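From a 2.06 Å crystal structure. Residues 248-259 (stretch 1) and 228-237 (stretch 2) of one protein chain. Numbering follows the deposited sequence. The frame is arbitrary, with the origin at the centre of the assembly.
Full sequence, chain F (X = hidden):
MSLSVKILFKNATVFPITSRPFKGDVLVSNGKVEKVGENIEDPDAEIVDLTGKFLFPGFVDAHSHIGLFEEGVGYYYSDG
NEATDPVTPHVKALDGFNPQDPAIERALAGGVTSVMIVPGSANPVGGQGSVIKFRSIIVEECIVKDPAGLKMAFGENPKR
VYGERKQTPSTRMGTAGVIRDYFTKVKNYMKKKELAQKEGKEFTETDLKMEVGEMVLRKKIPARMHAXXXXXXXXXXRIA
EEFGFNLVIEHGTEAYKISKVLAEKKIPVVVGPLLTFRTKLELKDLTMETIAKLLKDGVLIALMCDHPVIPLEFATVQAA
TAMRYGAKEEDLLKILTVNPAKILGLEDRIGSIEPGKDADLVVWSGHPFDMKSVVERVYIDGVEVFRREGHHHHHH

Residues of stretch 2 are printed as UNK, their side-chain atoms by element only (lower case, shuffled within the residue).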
ATOM      1  N   VAL F 248      -7.888  37.960 -14.891  1.00 18.97           N
ATOM      2  CA  VAL F 248      -8.543  38.412 -13.689  1.00 19.17           C
ATOM      3  C   VAL F 248      -7.864  37.647 -12.553  1.00 19.46           C
ATOM      4  O   VAL F 248      -7.559  36.466 -12.684  1.00 18.84           O
ATOM      5  CB  VAL F 248     -10.071  38.069 -13.733  1.00 18.94           C
ATOM      6  CG1 VAL F 248     -10.765  38.452 -12.454  1.00 19.31           C
ATOM      7  CG2 VAL F 248     -10.768  38.754 -14.946  1.00 19.93           C
ATOM      8  N   ILE F 249      -7.613  38.321 -11.441  1.00 20.14           N
ATOM      9  CA  ILE F 249      -7.101  37.653 -10.252  1.00 19.84           C
ATOM     10  C   ILE F 249      -8.273  37.225  -9.368  1.00 20.88           C
ATOM     11  O   ILE F 249      -9.140  38.055  -9.057  1.00 22.10           O
ATOM     12  CB  ILE F 249      -6.183  38.590  -9.463  1.00 19.66           C
ATOM     13  CG1 ILE F 249      -4.943  38.990 -10.292  1.00 15.40           C
ATOM     14  CG2 ILE F 249      -5.788  37.960  -8.143  1.00 15.48           C
ATOM     15  CD1 ILE F 249      -3.904  37.846 -10.468  1.00 19.97           C
ATOM     16  N   GLU F 250      -8.316  35.945  -8.993  1.00 20.26           N
ATOM     17  CA  GLU F 250      -9.353  35.430  -8.098  1.00 20.48           C
ATOM     18  C   GLU F 250      -8.836  35.400  -6.667  1.00 19.77           C
ATOM     19  O   GLU F 250      -7.708  34.965  -6.421  1.00 18.73           O
ATOM     20  CB  GLU F 250      -9.794  34.008  -8.484  1.00 21.19           C
ATOM     21  CG  GLU F 250      -9.942  33.719  -9.957  1.00 24.89           C
ATOM     22  CD  GLU F 250     -10.877  34.689 -10.665  1.00 23.73           C
ATOM     23  OE1 GLU F 250     -10.529  35.081 -11.796  1.00 25.68           O
ATOM     24  OE2 GLU F 250     -11.938  35.066 -10.095  1.00 25.56           O
ATOM     25  N   HIS F 251      -9.691  35.828  -5.737  1.00 20.67           N
ATOM     26  CA  HIS F 251      -9.379  35.982  -4.299  1.00 22.54           C
ATOM     27  C   HIS F 251      -8.422  37.154  -4.036  1.00 23.00           C
ATOM     28  O   HIS F 251      -8.797  38.118  -3.357  1.00 23.40           O
ATOM     29  CB  HIS F 251      -8.861  34.693  -3.659  1.00 24.15           C
ATOM     30  CG  HIS F 251      -9.605  33.464  -4.079  1.00 27.53           C
ATOM     31  ND1 HIS F 251     -10.915  33.227  -3.717  1.00 25.98           N
ATOM     32  CD2 HIS F 251      -9.220  32.400  -4.827  1.00 25.84           C
ATOM     33  CE1 HIS F 251     -11.308  32.070  -4.230  1.00 27.10           C
ATOM     34  NE2 HIS F 251     -10.298  31.546  -4.902  1.00 26.72           N
ATOM     35  N   GLY F 252      -7.195  37.060  -4.553  1.00 21.93           N
ATOM     36  CA  GLY F 252      -6.215  38.150  -4.431  1.00 21.80           C
ATOM     37  C   GLY F 252      -6.051  38.614  -2.993  1.00 21.77           C
ATOM     38  O   GLY F 252      -5.981  39.811  -2.709  1.00 21.58           O
ATOM     39  N   THR F 253      -5.975  37.644  -2.090  1.00 20.92           N
ATOM     40  CA  THR F 253      -5.933  37.895  -0.651  1.00 20.68           C
ATOM     41  C   THR F 253      -4.928  38.989  -0.252  1.00 20.78           C
ATOM     42  O   THR F 253      -5.256  39.845   0.567  1.00 21.48           O
ATOM     43  CB  THR F 253      -5.671  36.570   0.092  1.00 20.64           C
ATOM     44  OG1 THR F 253      -6.807  35.721  -0.094  1.00 24.24           O
ATOM     45  CG2 THR F 253      -5.466  36.783   1.581  1.00 23.00           C
ATOM     46  N   GLU F 254      -3.732  38.972  -0.855  1.00 19.80           N
ATOM     47  CA  GLU F 254      -2.701  39.965  -0.564  1.00 19.53           C
ATOM     48  C   GLU F 254      -2.547  41.036  -1.641  1.00 19.84           C
ATOM     49  O   GLU F 254      -1.523  41.732  -1.676  1.00 19.79           O
ATOM     50  CB  GLU F 254      -1.355  39.274  -0.292  1.00 19.53           C
ATOM     51  CG  GLU F 254      -1.389  38.375   0.929  1.00 19.94           C
ATOM     52  CD  GLU F 254      -0.014  37.930   1.382  1.00 20.44           C
ATOM     53  OE1 GLU F 254       0.963  38.043   0.603  1.00 20.42           O
ATOM     54  OE2 GLU F 254       0.081  37.478   2.543  1.00 21.13           O
ATOM     55  N   ALA F 255      -3.562  41.182  -2.504  1.00 20.01           N
ATOM     56  CA  ALA F 255      -3.553  42.195  -3.572  1.00 21.13           C
ATOM     57  C   ALA F 255      -3.331  43.607  -3.016  1.00 22.28           C
ATOM     58  O   ALA F 255      -2.725  44.455  -3.681  1.00 21.95           O
ATOM     59  CB  ALA F 255      -4.848  42.135  -4.410  1.00 20.82           C
ATOM     60  N   TYR F 256      -3.790  43.835  -1.785  1.00 23.30           N
ATOM     61  CA  TYR F 256      -3.646  45.134  -1.152  1.00 25.12           C
ATOM     62  C   TYR F 256      -2.180  45.534  -0.948  1.00 26.82           C
ATOM     63  O   TYR F 256      -1.855  46.723  -0.896  1.00 28.31           O
ATOM     64  CB  TYR F 256      -4.445  45.199   0.155  1.00 25.57           C
ATOM     65  CG  TYR F 256      -3.874  44.397   1.312  1.00 28.35           C
ATOM     66  CD1 TYR F 256      -2.877  44.931   2.143  1.00 26.01           C
ATOM     67  CD2 TYR F 256      -4.354  43.115   1.598  1.00 25.74           C
ATOM     68  CE1 TYR F 256      -2.362  44.190   3.216  1.00 28.80           C
ATOM     69  CE2 TYR F 256      -3.852  42.373   2.671  1.00 28.16           C
ATOM     70  CZ  TYR F 256      -2.857  42.911   3.470  1.00 26.11           C
ATOM     71  OH  TYR F 256      -2.375  42.171   4.536  1.00 29.23           O
ATOM     72  N   LYS F 257      -1.291  44.549  -0.852  1.00 26.45           N
ATOM     73  CA  LYS F 257       0.126  44.835  -0.706  1.00 26.86           C
ATOM     74  C   LYS F 257       0.728  45.324  -2.022  1.00 26.52           C
ATOM     75  O   LYS F 257       1.767  45.951  -2.024  1.00 27.88           O
ATOM     76  CB  LYS F 257       0.882  43.606  -0.183  1.00 27.90           C
ATOM     77  CG  LYS F 257       0.357  43.068   1.134  1.00 28.77           C
ATOM     78  CD  LYS F 257       1.104  41.824   1.582  1.00 29.00           C
ATOM     79  CE  LYS F 257       0.689  41.447   2.993  1.00 28.70           C
ATOM     80  NZ  LYS F 257       1.346  40.189   3.463  1.00 30.31           N
ATOM     81  N   ILE F 258       0.072  45.063  -3.142  1.00 25.63           N
ATOM     82  CA  ILE F 258       0.625  45.453  -4.439  1.00 25.99           C
ATOM     83  C   ILE F 258      -0.414  46.169  -5.279  1.00 25.62           C
ATOM     84  O   ILE F 258      -0.409  46.088  -6.511  1.00 25.62           O
ATOM     85  CB  ILE F 258       1.182  44.219  -5.202  1.00 26.79           C
ATOM     86  CG1 ILE F 258       0.089  43.158  -5.346  1.00 21.29           C
ATOM     87  CG2 ILE F 258       2.415  43.656  -4.469  1.00 22.06           C
ATOM     88  CD1 ILE F 258       0.358  42.080  -6.396  1.00 27.19           C
ATOM     89  N   SER F 259      -1.297  46.892  -4.602  1.00 25.75           N
ATOM     90  CA  SER F 259      -2.453  47.512  -5.248  1.00 26.50           C
ATOM     91  C   SER F 259      -2.082  48.546  -6.325  1.00 27.60           C
ATOM     92  O   SER F 259      -2.775  48.667  -7.338  1.00 27.58           O
ATOM     93  CB  SER F 259      -3.388  48.123  -4.200  1.00 25.69           C
ATOM     94  OG  SER F 259      -2.663  48.919  -3.282  1.00 29.66           O
ATOM     95  N   UNK F 228      -3.427  33.889  -3.813  1.00 20.45           N
ATOM     96  CA  UNK F 228      -3.609  34.529  -2.513  1.00 20.18           C
ATOM     97  C   UNK F 228      -2.393  35.349  -2.138  1.00 19.94           C
ATOM     98  O   UNK F 228      -2.500  36.553  -1.958  1.00 19.60           O
ATOM     99  c   UNK F 228      -5.538  31.547  -2.001  1.00 21.73           C
ATOM    100  c   UNK F 228      -3.903  33.483  -1.420  1.00 20.65           C
ATOM    101  c   UNK F 228      -5.223  32.799  -1.578  1.00 22.04           C
ATOM    102  n   UNK F 228      -6.421  33.419  -1.291  1.00 21.64           N
ATOM    103  n   UNK F 228      -6.910  31.440  -1.961  1.00 22.30           N
ATOM    104  c   UNK F 228      -7.419  32.582  -1.526  1.00 22.39           C
ATOM    105  N   UNK F 229      -1.240  34.686  -2.010  1.00 19.43           N
ATOM    106  CA  UNK F 229      -0.019  35.350  -1.581  1.00 19.10           C
ATOM    107  C   UNK F 229       0.471  36.336  -2.654  1.00 18.43           C
ATOM    108  O   UNK F 229       0.307  36.090  -3.842  1.00 17.81           O
ATOM    109  n   UNK F 229       3.839  33.197  -0.732  1.00 18.57           N
ATOM    110  c   UNK F 229       2.937  33.652   0.322  1.00 22.18           C
ATOM    111  c   UNK F 229       2.052  34.796  -0.177  1.00 18.96           C
ATOM    112  n   UNK F 229       4.819  31.529   0.533  1.00 19.51           N
ATOM    113  c   UNK F 229       4.713  32.204  -0.617  1.00 23.29           C
ATOM    114  c   UNK F 229       1.050  34.309  -1.219  1.00 20.03           C
ATOM    115  n   UNK F 229       5.489  31.885  -1.653  1.00 18.82           N
ATOM    116  N   UNK F 230       1.047  37.464  -2.237  1.00 18.43           N
ATOM    117  CA  UNK F 230       1.391  38.548  -3.177  1.00 18.23           C
ATOM    118  C   UNK F 230       2.281  38.059  -4.335  1.00 18.70           C
ATOM    119  O   UNK F 230       2.070  38.445  -5.496  1.00 18.85           O
ATOM    120  c   UNK F 230       2.059  39.753  -2.432  1.00 17.71           C
ATOM    121  N   UNK F 231       3.261  37.214  -4.014  1.00 18.30           N
ATOM    122  CA  UNK F 231       4.162  36.674  -5.032  1.00 19.24           C
ATOM    123  C   UNK F 231       3.458  35.799  -6.084  1.00 17.88           C
ATOM    124  O   UNK F 231       3.837  35.840  -7.255  1.00 17.27           O
ATOM    125  o   UNK F 231       5.696  33.739  -3.504  1.00 21.71           O
ATOM    126  c   UNK F 231       5.379  35.939  -4.418  1.00 20.31           C
ATOM    127  o   UNK F 231       3.971  34.838  -2.817  1.00 21.41           O
ATOM    128  c   UNK F 231       4.985  34.759  -3.517  1.00 30.01           C
ATOM    129  N   UNK F 232       2.458  35.017  -5.664  1.00 18.25           N
ATOM    130  CA  UNK F 232       1.679  34.200  -6.612  1.00 18.28           C
ATOM    131  C   UNK F 232       0.835  35.058  -7.537  1.00 18.63           C
ATOM    132  O   UNK F 232       0.685  34.714  -8.707  1.00 19.54           O
ATOM    133  c   UNK F 232       0.757  33.211  -5.901  1.00 17.77           C
ATOM    134  o   UNK F 232       1.205  31.804  -4.051  1.00 16.28           O
ATOM    135  c   UNK F 232       1.518  32.075  -5.227  1.00 16.09           C
ATOM    136  o   UNK F 232       2.445  31.509  -5.851  1.00 16.90           O
ATOM    137  N   UNK F 233       0.262  36.148  -7.013  1.00 18.40           N
ATOM    138  CA  UNK F 233      -0.448  37.130  -7.855  1.00 18.70           C
ATOM    139  C   UNK F 233       0.485  37.701  -8.921  1.00 18.54           C
ATOM    140  O   UNK F 233       0.138  37.777 -10.091  1.00 19.30           O
ATOM    141  c   UNK F 233      -1.776  39.294  -7.918  1.00 14.96           C
ATOM    142  c   UNK F 233      -2.312  38.759  -4.784  1.00 18.64           C
ATOM    143  c   UNK F 233      -1.070  38.288  -7.014  1.00 19.40           C
ATOM    144  c   UNK F 233      -2.063  37.762  -5.962  1.00 16.26           C
ATOM    145  N   UNK F 234       1.693  38.067  -8.522  1.00 19.05           N
ATOM    146  CA  UNK F 234       2.668  38.658  -9.452  1.00 19.25           C
ATOM    147  C   UNK F 234       3.148  37.630 -10.478  1.00 18.72           C
ATOM    148  O   UNK F 234       3.350  37.968 -11.626  1.00 17.84           O
ATOM    149  c   UNK F 234       3.324  41.730  -8.660  1.00 20.44           C
ATOM    150  c   UNK F 234       3.854  39.260  -8.696  1.00 19.49           C
ATOM    151  c   UNK F 234       3.517  40.467  -7.815  1.00 25.92           C
ATOM    152  c   UNK F 234       4.626  40.677  -6.784  1.00 20.69           C
ATOM    153  N   UNK F 235       3.292  36.375 -10.055  1.00 18.38           N
ATOM    154  CA  UNK F 235       3.647  35.284 -10.980  1.00 18.46           C
ATOM    155  C   UNK F 235       2.548  35.111 -12.027  1.00 17.92           C
ATOM    156  O   UNK F 235       2.824  34.977 -13.214  1.00 17.71           O
ATOM    157  c   UNK F 235       4.118  32.766 -11.174  1.00 21.82           C
ATOM    158  o   UNK F 235       4.980  34.059  -9.354  1.00 21.24           O
ATOM    159  c   UNK F 235       3.854  33.937 -10.214  1.00 18.18           C
ATOM    160  N   UNK F 236       1.293  35.098 -11.576  1.00 18.22           N
ATOM    161  CA  UNK F 236       0.163  35.016 -12.495  1.00 17.56           C
ATOM    162  C   UNK F 236       0.237  36.137 -13.552  1.00 17.21           C
ATOM    163  O   UNK F 236       0.077  35.891 -14.757  1.00 16.18           O
ATOM    164  c   UNK F 236      -1.138  35.082 -11.716  1.00 17.67           C
ATOM    165  N   UNK F 237       0.527  37.359 -13.106  1.00 17.58           N
ATOM    166  CA  UNK F 237       0.677  38.508 -14.033  1.00 18.11           C
ATOM    167  C   UNK F 237       1.877  38.308 -14.991  1.00 18.61           C
ATOM    168  O   UNK F 237       1.762  38.552 -16.211  1.00 18.31           O
ATOM    169  c   UNK F 237      -0.514  40.109 -12.452  1.00 21.24           C
ATOM    170  c   UNK F 237       1.031  41.063 -14.200  1.00 21.51           C
ATOM    171  c   UNK F 237      -0.332  41.121 -11.324  1.00 17.01           C
ATOM    172  c   UNK F 237       0.776  39.858 -13.252  1.00 18.24           C
TER

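Position 228 carries one carbon and then a five-membered ring of three carbons and two nitrogens. One ring nitrogen lies 2.6 Å from OG1 of Thr253, a hydrogen bond at the ring edge in which either atom could be the donor. The ring carbon between the two nitrogens is 3.3 Å from CB of His251. That ring is histidine, His228. The two imidazole planes are near parallel, at 18°, but slid apart, so the rings barely overlap.

Position 229 has a chain of three carbons, a nitrogen, and a carbon bearing two more nitrogens. The second carbon of the chain is 3.5 Å from OE1 of Glu254. The guanidinium marks Arg229, the N-cap residue of the helix.

Position 230 has one side-chain carbon. It points toward stretch 1 and lies 4.4 Å from CG2 of Ile258. A lone carbon makes this Ala230.

Position 231 has two carbons, the second carrying two oxygens. It makes no contact with stretch 1. The short carboxylate is Asp231. It forms a salt bridge with Arg229, whose NH2 is 2.6 Å from OD2 of Asp231.

Position 232 has the same atoms. Its side chain is out of reach of stretch 1, and both carboxylate oxygens are hydrogen-bonded elsewhere in the structure. It is Asp232.

Position 233 has four carbons, forked at the first, with one arm two carbons long. The short arm's carbon is 3.6 Å from CD1 of Ile249 and 3.8 Å from CD1 of Ile258. The end of the long arm reaches the turn, 3.6 Å from N of Ala255. This is Ile233.

Position 234 also has four carbons, but forked at the second. One terminal carbon of the fork is 3.7 Å from CD1 of Ile258. The fork gives Leu234.

Position 235 has a carbon carrying one oxygen and one carbon. It is out of reach of stretch 1. It is Thr235. Its OG1 bonds back to O of Asp231 at 3.0 Å.

Position 236 has a single carbon, 4.1 Å from CD1 of Ile249. It is Ala236.

Position 237 has four carbons, forked at the first, with one two-carbon arm. It makes no contact with stretch 1. It is Ile237.

The contact joins polar bonds at the helix start to apolar packing along the helix. N of Glu254 donates to O of His228 at 2.9 Å. OE1 of Glu254 accepts from N of Ala230, also at 2.9 Å, and so satisfies an amide in the first turn of the helix. These bonds hold the Gly252 to Ala255 turn against the helix start. Farther on, Ile233 packs against both Ile249 and Ile258.

Stretch 2, residues 228-237: HRADDILTAI
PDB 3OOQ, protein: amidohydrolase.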